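Local coordinates for replication protein (Sphinx1.76-related DNA, PDB 6H24) that initiates replication of its plasmid DNA through an N-terminal winged-helix WH1 domain, seen here as a two-fold symmetric pair, at the interface of chains A and B. Numbering follows the deposited sequence. Chains: chain A/B, Replication protein.

The interface of chains A and B. Residues chain A 92-94; chain B 75, 98-100.
With CG2 of A:Thr93 anti to the backbone N and CG of B:Phe75 likewise anti to its own (chi1 -175°), the threonine methyl and the phenyl ring are brought together across the contact, the two side chains slanting past one another. The methyl carbon A:Thr93 CG2 lies 3.8 Å from B:Phe75 CZ, at the far end of the ring, and about equally near CE2. The same ring turns its edge to the backbone, with the carbonyl carbon of A:Ser94 in its plane. On B:Ile100 the longer branch takes the position between the backbone N and the carbonyl carbon (chi1 59°), and from there CG1 packs 3.9 Å from A:Thr93 CB. A:Thr93 thus meets both B:Phe75 and B:Ile100.

Between the backbones, A:Thr93 and B:Ile100 pair in antiparallel fashion through two hydrogen bonds. The amide B:Ile100 N gives to A:Thr93 O at 2.9 Å. In return A:Thr93 N gives to B:Ile100 O, also at 2.9 Å. This reciprocal grip satisfies both amides and both carbonyls and fixes the register.

Next to the pair, the extended chain of B:Gln99 passes at a slant across A:Ile92, its CG 3.5 Å from the branch methyl A:Ile92 CG2. The amide end then turns its nitrogen to a water: B:Gln99 NE2 lies 2.8 Å from water 1, which also sits 2.8 Å from A:Ser94 OG. The water therefore ties the two polar side chains together where they do not touch directly.

The two-fold axis repeats the contact with the chains exchanged, although the structure alone does not show that this pair is the biological one. Within the winged-helix WH1 fold, strand 88-95 of chain A and strand 99-103 of chain B join here edge to edge, carrying a beta-sheet across the subunit boundary, while B:Phe75 reaches in from near the end of helix 63-76.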
ATOM      1  N   ILE A  92       7.209  12.420  -0.238  1.00 22.82           N
ATOM      2  CA  ILE A  92       6.564  11.111  -0.281  1.00 22.74           C
ATOM      3  C   ILE A  92       5.667  10.897   0.931  1.00 21.52           C
ATOM      4  O   ILE A  92       6.000  11.303   2.053  1.00 21.99           O
ATOM      5  CB  ILE A  92       7.620   9.989  -0.352  1.00 24.72           C
ATOM      6  CG1 ILE A  92       8.387  10.082  -1.671  1.00 29.31           C
ATOM      7  CG2 ILE A  92       6.983   8.627  -0.195  1.00 22.64           C
ATOM      8  CD1 ILE A  92       9.589   9.174  -1.731  1.00 31.37           C
ATOM      9  N   THR A  93       4.526  10.252   0.703  1.00 21.19           N
ATOM     10  CA  THR A  93       3.718   9.674   1.771  1.00 21.66           C
ATOM     11  C   THR A  93       3.559   8.181   1.510  1.00 20.62           C
ATOM     12  O   THR A  93       3.209   7.776   0.395  1.00 20.51           O
ATOM     13  CB  THR A  93       2.357  10.350   1.872  1.00 23.82           C
ATOM     14  OG1 THR A  93       2.544  11.759   2.038  1.00 25.60           O
ATOM     15  CG2 THR A  93       1.579   9.801   3.056  1.00 24.77           C
ATOM     16  N   SER A  94       3.802   7.365   2.538  1.00 19.57           N
ATOM     17  CA  SER A  94       3.801   5.914   2.407  1.00 19.78           C
ATOM     18  C   SER A  94       2.917   5.286   3.469  1.00 19.86           C
ATOM     19  O   SER A  94       2.738   5.840   4.554  1.00 20.49           O
ATOM     20  CB  SER A  94       5.228   5.322   2.542  1.00 19.76           C
ATOM     21  OG  SER A  94       5.228   3.903   2.447  1.00 19.72           O
TER
ATOM     22  N   PHE B  75      -4.952   7.604  -2.406  1.00 17.87           N
ATOM     23  CA  PHE B  75      -4.205   7.010  -1.296  1.00 17.75           C
ATOM     24  C   PHE B  75      -5.112   6.667  -0.117  1.00 18.44           C
ATOM     25  O   PHE B  75      -4.854   5.701   0.612  1.00 18.91           O
ATOM     26  CB  PHE B  75      -3.116   8.014  -0.892  1.00 18.59           C
ATOM     27  CG  PHE B  75      -2.169   7.532   0.172  1.00 19.24           C
ATOM     28  CD1 PHE B  75      -1.064   6.756  -0.165  1.00 19.56           C
ATOM     29  CD2 PHE B  75      -2.327   7.916   1.494  1.00 21.10           C
ATOM     30  CE1 PHE B  75      -0.178   6.335   0.803  1.00 19.73           C
ATOM     31  CE2 PHE B  75      -1.446   7.503   2.467  1.00 21.81           C
ATOM     32  CZ  PHE B  75      -0.360   6.707   2.123  1.00 20.25           C
ATOM     33  N   SER B  98       0.333   2.094  -2.624  1.00 18.44           N
ATOM     34  CA  SER B  98       1.039   1.987  -1.354  1.00 19.74           C
ATOM     35  C   SER B  98       1.795   3.259  -0.998  1.00 18.36           C
ATOM     36  O   SER B  98       2.173   3.441   0.167  1.00 19.46           O
ATOM     37  CB  SER B  98       2.032   0.822  -1.428  1.00 20.75           C
ATOM     38  OG  SER B  98       2.884   1.020  -2.531  1.00 22.12           O
ATOM     39  N   GLN B  99       1.999   4.145  -1.969  1.00 18.37           N
ATOM     40  CA  GLN B  99       2.884   5.285  -1.831  1.00 18.52           C
ATOM     41  C   GLN B  99       2.483   6.325  -2.862  1.00 18.94           C
ATOM     42  O   GLN B  99       2.091   5.975  -3.980  1.00 19.26           O
ATOM     43  CB  GLN B  99       4.346   4.862  -2.037  1.00 18.99           C
ATOM     44  CG  GLN B  99       5.361   5.947  -1.796  1.00 21.06           C
ATOM     45  CD  GLN B  99       6.767   5.481  -2.103  1.00 22.97           C
ATOM     46  OE1 GLN B  99       7.459   6.088  -2.921  1.00 27.83           O
ATOM     47  NE2 GLN B  99       7.200   4.412  -1.447  1.00 21.44           N
ATOM     48  N   ILE B 100       2.573   7.597  -2.471  1.00 19.42           N
ATOM     49  CA  ILE B 100       2.370   8.724  -3.371  1.00 19.78           C
ATOM     50  C   ILE B 100       3.509   9.715  -3.157  1.00 20.84           C
ATOM     51  O   ILE B 100       4.247   9.652  -2.170  1.00 22.14           O
ATOM     52  CB  ILE B 100       1.006   9.414  -3.166  1.00 19.90           C
ATOM     53  CG1 ILE B 100       0.849   9.926  -1.731  1.00 20.98           C
ATOM     54  CG2 ILE B 100      -0.136   8.458  -3.486  1.00 19.25           C
ATOM     55  CD1 ILE B 100      -0.402  10.779  -1.497  1.00 22.22           C
TER
HETATM   56  O   HOH W   1       5.902   2.515   0.113  1.00 19.12           O